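Local coordinates for Glyco_hydro_cc domain-containing protein (Cryptococcus neoformans, PDB 6UBC) that probably binds beta-1,3-glucan oligosaccharides, as a member of subgroup VII of glycoside hydrolase family GH128, at residues A[427-431]-A[432-436]; A[384-387]-A[388-392]. All blocks are in the same frame, centred on the assembly; numbering follows the deposited sequence.

Contact 1 (A[427-431]-A[432-436]); sequences GALTE and SGQTY
Gln434 reaches back from the first turn of a helix to the strand residue that precedes it, Leu429. Gln434 CB lies 3.5 Å from Thr430 O. Gln434 CG comes closer to that carbonyl and also rests against Leu429 CD2, at 3.7 Å. CG stands beside the backbone N, opposite the carbonyl carbon (chi1 -66°), which turns the chain back toward the strand. Beyond CG the chain is extended, and Gln434 NE2 donates to Leu429 O at 2.9 Å. The acceptor lies almost in the amide plane, but the donor sits above the carbonyl plane, 46° out of it. The Gln434 backbone is held as well: its N donates to Thr430 O at 2.8 Å. Backbone and side chain of one residue thus grip two successive carbonyls.

Thr430 is the N-cap. Thr430 OG1 sits between its own backbone N and carbonyl carbon and accepts from Gly433 N at 3.0 Å, a nearly straight bond of 173°. OG1 has a second strong partner in Asp422 O, so the cap is itself tied to the chain before the hairpin. Glu431 O, in turn, takes Thr435 N at 2.8 Å as the helix gets under way. On the apolar side, Leu429 CD1 packs over Gly433 CA at 3.9 Å. With no side chain at Gly433, the methyl can lie close to the helix backbone.

The contact is a strand-to-helix junction. Strand 428-429 pairs antiparallel with strand 424-425, and the chain then turns at Thr430 into helix 431-441. Leu429 faces Met423 and Ile424. On the helix, Ser432 touches Ile389 of helix 386-402 and Tyr411 of strand 406-411, and Tyr436 meets Tyr409 and Tyr411 of that same strand.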
loop_
_atom_site.group_PDB
_atom_site.type_symbol
_atom_site.label_atom_id
_atom_site.label_comp_id
_atom_site.label_asym_id
_atom_site.label_seq_id
_atom_site.Cartn_x
_atom_site.Cartn_y
_atom_site.Cartn_z
ATOM N N GLY A 427 -7.207 10.378 -19.441
ATOM C CA GLY A 427 -6.632 9.219 -20.124
ATOM C C GLY A 427 -5.172 9.443 -20.494
ATOM O O GLY A 427 -4.615 8.613 -21.236
ATOM N N ALA A 428 -4.546 10.530 -20.050
ATOM C CA ALA A 428 -3.113 10.821 -20.376
ATOM C C ALA A 428 -2.244 10.696 -19.125
ATOM O O ALA A 428 -2.703 11.006 -18.024
ATOM C CB ALA A 428 -2.930 12.209 -20.977
ATOM N N LEU A 429 -0.997 10.297 -19.309
ATOM C CA LEU A 429 0.037 10.269 -18.263
ATOM C C LEU A 429 0.566 11.669 -18.029
ATOM O O LEU A 429 1.057 12.349 -18.956
ATOM C CB LEU A 429 1.152 9.285 -18.637
ATOM C CG LEU A 429 2.064 8.906 -17.489
ATOM C CD1 LEU A 429 1.342 8.034 -16.482
ATOM C CD2 LEU A 429 3.294 8.191 -18.005
ATOM N N THR A 430 0.325 12.159 -16.813
ATOM C CA THR A 430 0.609 13.530 -16.410
ATOM C C THR A 430 2.099 13.706 -16.211
ATOM O O THR A 430 2.852 12.704 -16.165
ATOM C CB THR A 430 -0.115 13.899 -15.112
ATOM O OG1 THR A 430 0.488 13.113 -14.078
ATOM C CG2 THR A 430 -1.611 13.662 -15.227
ATOM N N GLU A 431 2.539 14.931 -15.991
ATOM C CA GLU A 431 3.959 15.176 -15.658
ATOM C C GLU A 431 4.325 14.330 -14.406
ATOM O O GLU A 431 5.451 13.732 -14.323
ATOM C CB GLU A 431 4.162 16.668 -15.408
ATOM C CG GLU A 431 5.593 16.963 -14.987
ATOM C CD GLU A 431 5.972 18.420 -15.033
ATOM O OE1 GLU A 431 5.158 19.257 -15.465
ATOM O OE2 GLU A 431 7.080 18.736 -14.621
ATOM N N SER A 432 3.509 14.372 -13.356
ATOM C CA SER A 432 3.831 13.589 -12.140
ATOM C C SER A 432 3.920 12.110 -12.483
ATOM O O SER A 432 4.878 11.450 -11.996
ATOM C CB SER A 432 2.875 13.820 -10.986
ATOM O OG SER A 432 2.948 15.165 -10.558
ATOM N N GLY A 433 2.964 11.576 -13.236
ATOM C CA GLY A 433 2.989 10.172 -13.696
ATOM C C GLY A 433 4.291 9.840 -14.424
ATOM O O GLY A 433 4.931 8.748 -14.171
ATOM N N GLN A 434 4.696 10.732 -15.324
ATOM C CA GLN A 434 5.957 10.567 -16.096
ATOM C C GLN A 434 7.175 10.638 -15.181
ATOM O O GLN A 434 8.116 9.906 -15.441
ATOM C CB GLN A 434 6.024 11.668 -17.151
ATOM C CG GLN A 434 4.947 11.519 -18.180
ATOM C CD GLN A 434 4.983 12.644 -19.193
ATOM O OE1 GLN A 434 6.068 13.090 -19.614
ATOM N NE2 GLN A 434 3.778 13.008 -19.649
ATOM N N THR A 435 7.174 11.488 -14.155
ATOM C CA THR A 435 8.339 11.583 -13.250
ATOM C C THR A 435 8.442 10.225 -12.531
ATOM O O THR A 435 9.549 9.701 -12.393
ATOM C CB THR A 435 8.218 12.687 -12.196
ATOM O OG1 THR A 435 8.152 13.935 -12.896
ATOM C CG2 THR A 435 9.395 12.679 -11.248
ATOM N N TYR A 436 7.320 9.672 -12.076
ATOM C CA TYR A 436 7.403 8.363 -11.393
ATOM C C TYR A 436 7.939 7.319 -12.389
ATOM O O TYR A 436 8.830 6.534 -12.033
ATOM C CB TYR A 436 6.028 7.890 -10.902
ATOM C CG TYR A 436 6.048 6.592 -10.138
ATOM C CD1 TYR A 436 6.700 6.486 -8.927
ATOM C CD2 TYR A 436 5.255 5.521 -10.537
ATOM C CE1 TYR A 436 6.633 5.329 -8.181
ATOM C CE2 TYR A 436 5.205 4.342 -9.810
ATOM C CZ TYR A 436 5.900 4.238 -8.621
ATOM O OH TYR A 436 5.837 3.098 -7.843
#

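Contact 2 (A[384-387]-A[388-392]); sequences TDQS and EINTF
Asp385 caps the start of helix 386-402: its OD1 accepts from Glu388 N at 2.9 Å through the anti lone pair. Asp385 CG lies opposite its backbone N (chi1 -175°), which brings OD1 to the amide of Glu388. Next to the cap, Gln386 NE2 reaches one turn along the helix and donates to Asn390 OD1 at 2.9 Å. This donor stands above the Asn390 carbonyl plane, and the two amide planes are 42° apart. A bend at chi2 of Gln386 (63°) folds its amide forward. Asn390 OD1 also takes Thr435 OG1 of helix 431-441. Backbone bonds join Ile389 N to Asp385 O and Asn390 N to Gln386 O. A water accepts from Thr384 N and donates to Glu388 OE1 at 2.7 Å, joining the loop to the helix. Packing comes from Ile389, whose CG2 lies 3.8 Å from Gln386 NE2 and whose CD1 lies 3.6 Å from Asp385 O.

The cap is a carboxylate set at the amino end of a helix, where the dipole would probably favour its negative charge. Asp385 OD1 and Glu388 OE1, 5.1 Å apart, are not in contact but would probably repel somewhat; the helix start and the water may offset this.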
loop_
_atom_site.group_PDB
_atom_site.type_symbol
_atom_site.label_atom_id
_atom_site.label_comp_id
_atom_site.label_asym_id
_atom_site.label_seq_id
_atom_site.Cartn_x
_atom_site.Cartn_y
_atom_site.Cartn_z
ATOM N N THR A 384 1.198 20.954 -3.958
ATOM C CA THR A 384 0.552 21.478 -5.206
ATOM C C THR A 384 1.612 21.980 -6.202
ATOM O O THR A 384 1.286 22.168 -7.389
ATOM C CB THR A 384 -0.457 22.591 -4.869
ATOM O OG1 THR A 384 0.266 23.515 -4.062
ATOM C CG2 THR A 384 -1.698 22.110 -4.112
ATOM N N ASP A 385 2.842 22.191 -5.750
ATOM C CA ASP A 385 3.931 22.746 -6.569
ATOM C C ASP A 385 4.553 21.606 -7.384
ATOM O O ASP A 385 5.112 20.697 -6.794
ATOM C CB ASP A 385 4.991 23.470 -5.746
ATOM C CG ASP A 385 6.026 24.133 -6.620
ATOM O OD1 ASP A 385 6.980 23.441 -7.064
ATOM O OD2 ASP A 385 5.766 25.299 -6.981
ATOM N N GLN A 386 4.425 21.667 -8.689
ATOM C CA GLN A 386 4.871 20.547 -9.560
ATOM C C GLN A 386 6.375 20.294 -9.367
ATOM O O GLN A 386 6.773 19.119 -9.366
ATOM C CB GLN A 386 4.585 20.829 -11.041
ATOM C CG GLN A 386 4.917 19.657 -11.955
ATOM C CD GLN A 386 4.059 18.453 -11.645
ATOM O OE1 GLN A 386 2.835 18.561 -11.645
ATOM N NE2 GLN A 386 4.682 17.308 -11.353
ATOM N N SER A 387 7.173 21.365 -9.281
ATOM C CA SER A 387 8.640 21.260 -9.149
ATOM C C SER A 387 8.991 20.522 -7.844
ATOM O O SER A 387 9.756 19.514 -7.817
ATOM C CB SER A 387 9.208 22.637 -9.188
ATOM O OG SER A 387 10.583 22.451 -9.186
ATOM N N GLU A 388 8.338 20.899 -6.753
ATOM C CA GLU A 388 8.571 20.205 -5.464
ATOM C C GLU A 388 8.089 18.765 -5.583
ATOM O O GLU A 388 8.767 17.881 -5.004
ATOM C CB GLU A 388 7.757 20.936 -4.376
ATOM C CG GLU A 388 7.795 20.325 -2.985
ATOM C CD GLU A 388 6.786 20.904 -1.964
ATOM O OE1 GLU A 388 5.905 21.708 -2.390
ATOM O OE2 GLU A 388 6.865 20.554 -0.732
ATOM N N ILE A 389 6.934 18.517 -6.239
ATOM C CA ILE A 389 6.421 17.133 -6.451
ATOM C C ILE A 389 7.439 16.282 -7.186
ATOM O O ILE A 389 7.647 15.165 -6.770
ATOM C CB ILE A 389 5.050 17.149 -7.158
ATOM C CG1 ILE A 389 3.993 17.575 -6.135
ATOM C CG2 ILE A 389 4.709 15.841 -7.817
ATOM C CD1 ILE A 389 2.673 18.055 -6.730
ATOM N N ASN A 390 7.984 16.791 -8.276
ATOM C CA ASN A 390 8.972 16.042 -9.086
ATOM C C ASN A 390 10.172 15.656 -8.208
ATOM O O ASN A 390 10.620 14.506 -8.274
ATOM C CB ASN A 390 9.428 16.821 -10.309
ATOM C CG ASN A 390 8.361 16.994 -11.347
ATOM O OD1 ASN A 390 7.385 16.222 -11.418
ATOM N ND2 ASN A 390 8.527 18.022 -12.144
ATOM N N THR A 391 10.690 16.606 -7.432
ATOM C CA THR A 391 11.855 16.377 -6.544
ATOM C C THR A 391 11.544 15.284 -5.522
ATOM O O THR A 391 12.368 14.339 -5.327
ATOM C CB THR A 391 12.311 17.650 -5.846
ATOM O OG1 THR A 391 12.621 18.595 -6.871
ATOM C CG2 THR A 391 13.466 17.354 -4.935
ATOM N N PHE A 392 10.352 15.365 -4.966
ATOM C CA PHE A 392 9.850 14.374 -3.995
ATOM C C PHE A 392 9.808 12.995 -4.630
ATOM O O PHE A 392 10.262 12.064 -3.975
ATOM C CB PHE A 392 8.493 14.796 -3.447
ATOM C CG PHE A 392 7.972 13.856 -2.410
ATOM C CD1 PHE A 392 8.340 14.017 -1.092
ATOM C CD2 PHE A 392 7.033 12.878 -2.748
ATOM C CE1 PHE A 392 7.778 13.220 -0.110
ATOM C CE2 PHE A 392 6.486 12.070 -1.781
ATOM C CZ PHE A 392 6.906 12.204 -0.461
HETATM O O HOH W 1 3.351 22.423 -2.810
#

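How the contacts relate
Both contacts are helix starts, one at each of two neighbouring helices, and their centres lie 13 Å apart. Contact 1 is partly buried and ties a short hairpin to helix 431-441. Contact 2 is a surface contact on helix 386-402. A neutral threonine hydroxyl caps helix 431-441, an aspartate carboxylate helix 386-402. The first turns and the residues just after them meet directly: Ser432 OG lies 2.9 Å from Gln386 NE2, a probable hydrogen bond, and Glu431 OE2 accepts from Asn390 ND2. Polar side chains of both contacts therefore join the two helices here.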